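Local coordinates for protein LysR family transcriptional regulator (Vibrio vulnificus, PDB 5B7H) that probably acts as a peroxide-sensing, DNA-binding transcription factor, OxyR2 of the LysR family, this chain being its regulatory domain, at residues Met168-His172 with Gly173-Asn177; Pro24-Ala27 with Pro28-Cys32; Leu119-His123 with Ser124-His128; Ser145-Ser148 with Leu149-Val153. The protein carries 1 engineered substitution. All coordinates share one frame; numbering follows the deposited sequence.

Contact 1. Residues Met168-His172 with Gly173-Asn177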
# COMPACT_ATOMS: atom_id res chain seq x y z
N MET A 168 -8.17 4.90 -10.65
CA MET A 168 -6.87 5.52 -10.39
C MET A 168 -5.78 4.49 -10.09
O MET A 168 -4.60 4.74 -10.34
CB MET A 168 -6.96 6.58 -9.29
CG MET A 168 -7.41 6.02 -7.94
SD MET A 168 -7.26 7.24 -6.58
CE MET A 168 -8.49 8.46 -7.11
N ALA A 169 -6.16 3.33 -9.54
CA ALA A 169 -5.15 2.29 -9.32
C ALA A 169 -4.65 1.72 -10.64
O ALA A 169 -3.43 1.47 -10.80
CB ALA A 169 -5.72 1.20 -8.40
N ILE A 170 -5.58 1.47 -11.57
CA ILE A 170 -5.20 0.97 -12.88
C ILE A 170 -4.28 1.97 -13.57
O ILE A 170 -3.24 1.59 -14.16
CB ILE A 170 -6.45 0.71 -13.73
CG1 ILE A 170 -7.31 -0.35 -13.04
CG2 ILE A 170 -6.02 0.23 -15.09
CD1 ILE A 170 -8.65 -0.55 -13.75
N ASP A 171 -4.65 3.26 -13.50
CA ASP A 171 -3.86 4.29 -14.19
C ASP A 171 -2.46 4.45 -13.61
O ASP A 171 -1.57 4.95 -14.31
CB ASP A 171 -4.60 5.61 -14.07
CG ASP A 171 -5.89 5.64 -14.91
OD1 ASP A 171 -6.70 6.58 -14.73
OD2 ASP A 171 -6.13 4.73 -15.74
N HIS A 172 -2.23 3.96 -12.40
CA HIS A 172 -0.96 4.00 -11.69
C HIS A 172 -0.23 2.68 -11.68
O HIS A 172 0.73 2.49 -10.90
CB HIS A 172 -1.18 4.58 -10.28
CG HIS A 172 -1.19 6.07 -10.28
ND1 HIS A 172 -0.02 6.81 -10.18
CD2 HIS A 172 -2.20 6.97 -10.43
CE1 HIS A 172 -0.32 8.10 -10.27
NE2 HIS A 172 -1.63 8.22 -10.41
N GLY A 173 -0.63 1.76 -12.53
CA GLY A 173 0.13 0.55 -12.78
C GLY A 173 -0.09 -0.61 -11.82
O GLY A 173 0.74 -1.52 -11.80
N LEU A 174 -1.14 -0.58 -11.01
CA LEU A 174 -1.31 -1.63 -10.00
C LEU A 174 -1.36 -3.01 -10.66
O LEU A 174 -0.92 -4.01 -10.05
CB LEU A 174 -2.60 -1.37 -9.20
CG LEU A 174 -2.83 -2.37 -8.04
CD1 LEU A 174 -1.78 -2.18 -6.95
CD2 LEU A 174 -4.24 -2.13 -7.51
N LEU A 175 -1.90 -3.08 -11.90
CA LEU A 175 -2.05 -4.39 -12.53
C LEU A 175 -0.83 -4.82 -13.32
O LEU A 175 -0.81 -5.95 -13.83
CB LEU A 175 -3.27 -4.42 -13.45
CG LEU A 175 -4.53 -3.76 -12.87
CD1 LEU A 175 -5.66 -3.92 -13.86
CD2 LEU A 175 -4.93 -4.31 -11.53
N ASP A 176 0.19 -4.00 -13.40
CA ASP A 176 1.34 -4.33 -14.26
C ASP A 176 1.95 -5.68 -13.89
O ASP A 176 2.16 -6.03 -12.70
CB ASP A 176 2.44 -3.29 -14.09
CG ASP A 176 2.18 -2.02 -14.88
OD1 ASP A 176 1.26 -1.99 -15.75
OD2 ASP A 176 2.93 -1.04 -14.62
N ASN A 177 2.22 -6.46 -14.93
CA ASN A 177 2.92 -7.74 -14.80
C ASN A 177 2.14 -8.80 -14.00
O ASN A 177 2.70 -9.85 -13.67
CB ASN A 177 4.36 -7.56 -14.27
CG ASN A 177 5.19 -6.81 -15.22
OD1 ASN A 177 5.16 -7.11 -16.40
ND2 ASN A 177 5.96 -5.83 -14.74
O HOH W 1 -2.41 -1.14 -13.96
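The backbone between Ala-169 and Leu-174 closes helix 167-171 with a Schellman motif: Leu-174 N bonds to Ala-169 O at 3.1 Å, and Gly-173 N bonds to Ile-170 O at 3.1 Å. Gly-173 is the C-prime residue. Its phi is positive (85°), a backbone shape that glycine takes readily. Ala-169 O is gripped twice, because His-172 N also bonds to it. Leu-174 N and His-172 N come from opposite faces of that carbonyl. Gly-173 N sits above the plane of the Ile-170 carbonyl, well off its lone pairs.

Two apolar pairs bridge the helix end. Leu-174 CD2 packs on Ala-169 CB at 3.8 Å. CG of Leu-174 is anti to its backbone N (chi1 -176°), and the CD2 branch lies against the alanine. Further round, Ile-170 CG1 meets Leu-175 CD1 at 4.0 Å, the two side chains crossing at a slant. Val-182 of strand 180-198 touches both of them, and Val-153 of helix 149-157 touches both leucines. The His-172 ring leads away from residues 173-177, and its NE2 is hydrogen-bonded to Asp-33.

A type I turn from Gly-173 to Asp-176 follows the cap. One water ties the two parts together: it donates to Ile-170 O at 2.9 Å and accepts from Leu-175 N at 2.9 Å.

Contact 2. Residues Pro24-Ala27 with Pro28-Cys32. With SO4 (sulfate ion), chain C.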
# COMPACT_ATOMS: atom_id res chain seq x y z
N PRO A 24 -6.26 4.42 2.25
CA PRO A 24 -5.32 3.54 1.56
C PRO A 24 -5.63 3.26 0.09
O PRO A 24 -4.69 2.94 -0.63
CB PRO A 24 -5.39 2.24 2.38
CG PRO A 24 -5.79 2.70 3.73
CD PRO A 24 -6.79 3.81 3.48
N THR A 25 -6.89 3.31 -0.37
CA THR A 25 -7.17 3.05 -1.80
C THR A 25 -7.12 4.31 -2.65
O THR A 25 -7.50 4.26 -3.84
CB THR A 25 -8.51 2.32 -1.99
OG1 THR A 25 -9.60 3.12 -1.52
CG2 THR A 25 -8.49 0.97 -1.25
N ILE A 26 -6.70 5.45 -2.08
CA ILE A 26 -6.43 6.65 -2.85
C ILE A 26 -4.96 7.04 -2.73
O ILE A 26 -4.32 7.36 -3.74
CB ILE A 26 -7.33 7.83 -2.41
CG1 ILE A 26 -8.82 7.51 -2.63
CG2 ILE A 26 -6.91 9.11 -3.15
CD1 ILE A 26 -9.73 8.63 -2.09
N ALA A 27 -4.41 6.99 -1.52
CA ALA A 27 -3.10 7.58 -1.23
C ALA A 27 -1.98 7.13 -2.16
O ALA A 27 -1.23 8.01 -2.64
CB ALA A 27 -2.72 7.34 0.23
N PRO A 28 -1.81 5.84 -2.46
CA PRO A 28 -0.66 5.43 -3.29
C PRO A 28 -0.75 5.95 -4.71
O PRO A 28 0.24 5.87 -5.42
CB PRO A 28 -0.74 3.90 -3.30
CG PRO A 28 -1.64 3.54 -2.17
CD PRO A 28 -2.62 4.69 -2.04
N PHE A 29 -1.94 6.36 -5.17
CA PHE A 29 -2.15 6.67 -6.58
C PHE A 29 -2.22 8.19 -6.74
O PHE A 29 -1.25 8.81 -7.20
CB PHE A 29 -3.43 5.94 -7.02
CG PHE A 29 -3.49 4.49 -6.50
CD1 PHE A 29 -2.51 3.56 -6.86
CD2 PHE A 29 -4.50 4.11 -5.64
CE1 PHE A 29 -2.55 2.25 -6.39
CE2 PHE A 29 -4.55 2.81 -5.16
CZ PHE A 29 -3.57 1.87 -5.53
N LEU A 30 -3.28 8.82 -6.25
CA LEU A 30 -3.51 10.23 -6.51
C LEU A 30 -2.44 11.13 -5.90
O LEU A 30 -2.12 12.19 -6.47
CB LEU A 30 -4.88 10.60 -5.95
CG LEU A 30 -5.31 12.06 -5.93
CD1 LEU A 30 -5.49 12.57 -7.36
CD2 LEU A 30 -6.65 12.19 -5.15
N LEU A 31 -1.90 10.77 -4.72
CA LEU A 31 -0.97 11.70 -4.08
C LEU A 31 0.35 11.83 -4.81
O LEU A 31 0.98 12.89 -4.71
CB LEU A 31 -0.73 11.31 -2.61
CG LEU A 31 -1.99 11.39 -1.74
CD1 LEU A 31 -1.57 10.99 -0.30
CD2 LEU A 31 -2.63 12.78 -1.74
N CYS A 32 0.75 10.82 -5.57
CA CYS A 32 1.95 10.95 -6.38
C CYS A 32 1.77 12.11 -7.35
O CYS A 32 2.66 12.97 -7.49
CB CYS A 32 2.18 9.66 -7.18
SG CYS A 32 2.60 8.20 -6.21
S SO4 C . -10.11 2.18 1.92
O1 SO4 C . -11.07 3.00 2.77
O2 SO4 C . -10.96 1.25 1.12
O3 SO4 C . -9.33 3.11 1.12
O4 SO4 C . -9.23 1.44 2.80
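Ala-27, Ile-26 and Pro-28 carry this contact, where the loop after strand 16-22 runs into helix 27-41. Ile-26 O takes two backbone bonds, from Phe-29 N at 3.0 Å and from Leu-30 N at 3.1 Å. Leu-30 N comes nearly along the C=O axis. Phe-29 N stands above the carbonyl plane, off the lone pairs.

The Ile-26 side chain runs alongside that of Leu-30 and points the same way. Its CG2 branch does the touching, at 3.7 Å from Leu-30 CD2. CG2 lies anti to the backbone N, and CG1 takes the place beside that N (chi1 -62°). Ala-27 CB lies 3.5 Å from Pro-28 CD, a close approach set by the peptide link between them. The same CB also packs on Leu-31 CD1. Pro-28 CD approaches Pro-24 O at 3.1 Å, and Pro-28 CB sits over the centre of one face of the Phe-29 ring. The edge of that ring meets Thr-25 O.

Gln-154 of the second subunit donates to Ala-27 O, and His-150 of that subunit packs on Pro-28.

Thr-25 faces a sulfate, probably from the crystallisation liquor. Its N and OG1 both bond to sulfate O3, OG1 at 2.7 Å. OG1 also bonds to Arg-192. This is the start of the first helix after the first strand of a LysR substrate-binding domain, a fold of the periplasmic-binding-protein type, with the anion shared between this loop and residues 123-125.

Contact 3. Residues Leu119-His123 with Ser124-His128. Engineered in segment 124-128: Ser-124 (natural residue Cys). With SO4 (sulfate ion), chain C.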
# COMPACT_ATOMS: atom_id res chain seq x y z
N LEU A 119 -12.39 -6.21 0.22
CA LEU A 119 -11.76 -5.78 1.46
C LEU A 119 -12.74 -5.85 2.64
O LEU A 119 -13.97 -5.73 2.49
CB LEU A 119 -11.29 -4.33 1.35
CG LEU A 119 -10.22 -4.11 0.29
CD1 LEU A 119 -10.05 -2.60 0.02
CD2 LEU A 119 -8.82 -4.71 0.73
N GLU A 120 -12.17 -6.04 3.83
CA GLU A 120 -12.94 -5.92 5.08
C GLU A 120 -13.57 -4.50 5.20
O GLU A 120 -13.12 -3.54 4.58
CB GLU A 120 -11.98 -6.05 6.26
CG GLU A 120 -11.27 -7.36 6.41
CD GLU A 120 -10.41 -7.40 7.69
OE1 GLU A 120 -10.08 -6.28 8.20
OE2 GLU A 120 -10.07 -8.52 8.18
N LYS A 121 -14.49 -4.32 6.19
CA LYS A 121 -15.41 -3.16 6.29
C LYS A 121 -14.76 -1.85 6.72
O LYS A 121 -15.25 -0.77 6.35
CB LYS A 121 -16.57 -3.50 7.23
CG LYS A 121 -17.38 -4.77 6.86
CD LYS A 121 -17.34 -5.08 5.34
CE LYS A 121 -18.35 -6.19 4.96
NZ LYS A 121 -18.66 -6.39 3.49
N GLU A 122 -13.62 -1.88 7.41
CA GLU A 122 -12.93 -0.61 7.68
C GLU A 122 -12.58 0.15 6.40
O GLU A 122 -12.34 1.37 6.45
CB GLU A 122 -11.67 -0.82 8.55
CG GLU A 122 -12.01 -1.03 10.04
CD GLU A 122 -12.58 0.24 10.69
OE1 GLU A 122 -12.01 1.33 10.45
OE2 GLU A 122 -13.60 0.15 11.41
N HIS A 123 -12.63 -0.54 5.25
CA HIS A 123 -12.31 0.00 3.94
C HIS A 123 -13.57 0.51 3.22
O HIS A 123 -14.55 -0.22 2.97
CB HIS A 123 -11.59 -1.05 3.10
CG HIS A 123 -10.35 -1.56 3.78
ND1 HIS A 123 -9.13 -0.93 3.68
CD2 HIS A 123 -10.17 -2.61 4.61
CE1 HIS A 123 -8.25 -1.59 4.42
NE2 HIS A 123 -8.86 -2.62 4.98
N SER A 124 -13.53 1.78 2.90
CA SER A 124 -14.64 2.37 2.16
C SER A 124 -14.80 1.79 0.75
O SER A 124 -15.93 1.86 0.20
CB SER A 124 -14.49 3.90 2.11
OG SER A 124 -13.34 4.21 1.34
N LEU A 125 -13.74 1.22 0.16
CA LEU A 125 -13.84 0.67 -1.19
C LEU A 125 -14.96 -0.35 -1.29
O LEU A 125 -15.71 -0.37 -2.28
CB LEU A 125 -12.50 0.07 -1.63
CG LEU A 125 -12.50 -0.37 -3.10
CD1 LEU A 125 -12.45 0.91 -3.99
CD2 LEU A 125 -11.28 -1.21 -3.38
N THR A 126 -15.11 -1.19 -0.24
CA THR A 126 -16.14 -2.23 -0.30
C THR A 126 -17.55 -1.66 -0.31
O THR A 126 -18.36 -2.03 -1.17
CB THR A 126 -15.90 -3.18 0.85
OG1 THR A 126 -14.68 -3.89 0.58
CG2 THR A 126 -17.02 -4.22 0.94
N GLU A 127 -17.87 -0.72 0.61
CA GLU A 127 -19.25 -0.22 0.60
C GLU A 127 -19.53 0.56 -0.67
O GLU A 127 -20.62 0.46 -1.23
CB GLU A 127 -19.54 0.67 1.81
CG GLU A 127 -18.41 1.60 2.18
CD GLU A 127 -18.62 2.32 3.50
OE1 GLU A 127 -19.75 2.78 3.76
OE2 GLU A 127 -17.65 2.40 4.30
N HIS A 128 -18.53 1.26 -1.19
CA HIS A 128 -18.78 2.04 -2.40
C HIS A 128 -18.90 1.16 -3.63
O HIS A 128 -19.79 1.38 -4.46
CB HIS A 128 -17.65 3.05 -2.61
CG HIS A 128 -17.68 4.15 -1.61
ND1 HIS A 128 -16.55 4.85 -1.24
CD2 HIS A 128 -18.70 4.69 -0.91
CE1 HIS A 128 -16.87 5.74 -0.32
NE2 HIS A 128 -18.18 5.69 -0.13
S SO4 C . -10.11 2.18 1.92
O1 SO4 C . -11.07 3.00 2.77
O2 SO4 C . -10.96 1.25 1.12
O3 SO4 C . -9.33 3.11 1.12
O4 SO4 C . -9.23 1.44 2.80
O HOH W 2 -13.07 -4.18 -1.64
O HOH W 3 -15.54 2.17 5.75
O HOH W 4 -11.58 3.71 4.92
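Thr-126 lies against the backbone and side chain of Leu-119, joining the start of helix 124-132 to the loop before it. Its OG1 donates to Leu-119 O at 2.7 Å, tilted out of the carbonyl plane. OG1 is anti to the carbonyl carbon of Thr-126 and beside its N (chi1 -69°), which turns the hydroxyl to Leu-119. A water bridges the same pair, donating to Thr-126 OG1 and accepting from Leu-119 N at 2.8 Å. Leu-119 CD1 meets Leu-125 CD2 at 3.9 Å, the two chains crossing at an angle. The aliphatic cluster continues to Leu-149 and Leu-152 of helix 149-157. Lys-121 crosses Thr-126 at about a right angle, with NZ 3.7 Å from Thr-126 CG2. The backbone bond from Thr-126 N to His-123 O is weak.

A sulfate, probably from the crystallisation liquor, sits at the first turn of the helix. His-123 ND1 donates to sulfate O4 at 2.5 Å, with that oxygen at the ring edge. Ser-124 N bonds to sulfate O1 at 2.7 Å, and Ser-124 OG reaches the same oxygen. Ser-124 is engineered; the natural cysteine here is probably the peroxide-sensing one of OxyR proteins, so the sulfate probably occupies the sensing site. Leu-125 N bonds to sulfate O2 at 2.9 Å, with an N-H...O angle of 164°. Thr-25 also binds this anion. Two successive backbone N-H groups at a helix start, with a ring N-H and a hydroxyl alongside, thus make a site suited to an anion.

Contact 4. Residues Ser145-Ser148 with Leu149-Val153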
# COMPACT_ATOMS: atom_id res chain seq x y z
N SER A 145 -12.00 -12.21 3.73
CA SER A 145 -11.87 -10.80 3.41
C SER A 145 -10.41 -10.40 3.23
O SER A 145 -9.54 -10.82 4.00
CB SER A 145 -12.46 -9.95 4.52
OG SER A 145 -13.84 -10.27 4.67
N ALA A 146 -10.17 -9.55 2.25
CA ALA A 146 -8.85 -9.00 2.00
C ALA A 146 -8.58 -7.83 2.93
O ALA A 146 -9.49 -7.19 3.46
CB ALA A 146 -8.70 -8.52 0.54
N THR A 147 -7.30 -7.58 3.16
CA THR A 147 -6.88 -6.51 4.06
C THR A 147 -6.05 -5.42 3.39
O THR A 147 -5.69 -4.45 4.05
CB THR A 147 -6.16 -7.14 5.26
OG1 THR A 147 -5.32 -8.18 4.73
CG2 THR A 147 -7.19 -7.82 6.12
N SER A 148 -5.77 -5.52 2.09
CA SER A 148 -5.15 -4.41 1.36
C SER A 148 -5.51 -4.56 -0.11
O SER A 148 -5.77 -5.68 -0.60
CB SER A 148 -3.61 -4.39 1.54
OG SER A 148 -2.99 -5.44 0.80
N LEU A 149 -5.53 -3.43 -0.83
CA LEU A 149 -5.87 -3.54 -2.23
C LEU A 149 -4.81 -4.35 -3.00
O LEU A 149 -5.17 -5.09 -3.93
CB LEU A 149 -5.99 -2.12 -2.79
CG LEU A 149 -6.46 -1.98 -4.26
CD1 LEU A 149 -7.79 -2.63 -4.48
CD2 LEU A 149 -6.52 -0.50 -4.70
N HIS A 150 -3.51 -4.23 -2.65
CA HIS A 150 -2.50 -5.00 -3.38
C HIS A 150 -2.71 -6.48 -3.20
O HIS A 150 -2.57 -7.26 -4.16
CB HIS A 150 -1.11 -4.65 -2.86
CG HIS A 150 -0.83 -3.20 -2.94
ND1 HIS A 150 -1.19 -2.32 -1.94
CD2 HIS A 150 -0.28 -2.46 -3.93
CE1 HIS A 150 -0.85 -1.09 -2.31
NE2 HIS A 150 -0.30 -1.15 -3.52
N THR A 151 -3.00 -6.91 -1.98
CA THR A 151 -3.14 -8.36 -1.76
C THR A 151 -4.46 -8.88 -2.32
O THR A 151 -4.54 -10.03 -2.78
CB THR A 151 -2.93 -8.76 -0.30
OG1 THR A 151 -3.86 -8.05 0.54
CG2 THR A 151 -1.49 -8.52 0.16
N LEU A 152 -5.49 -8.03 -2.35
CA LEU A 152 -6.72 -8.39 -3.04
C LEU A 152 -6.45 -8.67 -4.52
O LEU A 152 -6.89 -9.71 -5.07
CB LEU A 152 -7.71 -7.23 -2.89
CG LEU A 152 -9.05 -7.31 -3.61
CD1 LEU A 152 -9.80 -8.56 -3.20
CD2 LEU A 152 -9.83 -6.02 -3.28
N VAL A 153 -5.75 -7.76 -5.18
CA VAL A 153 -5.46 -7.94 -6.60
C VAL A 153 -4.58 -9.16 -6.82
O VAL A 153 -4.75 -9.91 -7.81
CB VAL A 153 -4.81 -6.66 -7.13
CG1 VAL A 153 -4.16 -6.94 -8.51
CG2 VAL A 153 -5.90 -5.55 -7.18
O HOH W 5 -5.77 -9.43 1.75
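Ser-148 OG lies between its own N and carbonyl carbon (chi1 73°), and Thr-151 OG1 takes the same kind of place (chi1 57°); together these torsions bring the two hydroxyls to 2.8 Å, OG to OG1. Ser-148 is the N-cap of helix 149-157. Its OG accepts from Thr-151 N at 3.1 Å, with an N-H...O angle of 158°. Its carbonyl O takes the next helix bond, from Leu-152 N at 2.9 Å. One residue therefore receives the N-H groups of both Thr-151 and Leu-152, one on its side chain and one on its backbone.

Before the cap, Ala-146 points its CB at the helix and packs on Leu-152 CB at 3.8 Å. Leu-152 CD1 lies nearly as close to that methyl. Ala-146 is fixed in turn by backbone bonds to Leu-118 and Glu-120.

The cap also belongs to the dimer interface. Glu-51 of the second subunit bonds to Ser-148 OG through OE2 and to Thr-147 OG1 through its N. The His-150 rings of the two subunits meet with nearly parallel planes.

A water links Thr-147 to Thr-151: it accepts from Thr-147 N at 2.8 Å and lies 2.6 Å from Thr-151 OG1.

How the contacts relate
Contacts 2 and 3 meet at the sulfate in the probable peroxide-sensing site: Thr-25 of contact 2 and residues 123-125 of contact 3 bind the same ion, although the two centres are 16 Å apart. Contact 4 borders both. Its Leu-149 CD2 meets Phe-29 CE2 of contact 2 at 3.9 Å, and Leu-119 CD2 of contact 3 lies 3.4 Å from Ser-148 C. Contact 1 packs on contacts 2 and 4, with Ala-169 CB 3.7 Å from Phe-29 CZ and Leu-174 CD1 3.4 Å from His-150 CD2. It does not touch contact 3, the nearest atoms being about 8 Å apart. Contacts 2 and 4 both reach the second subunit.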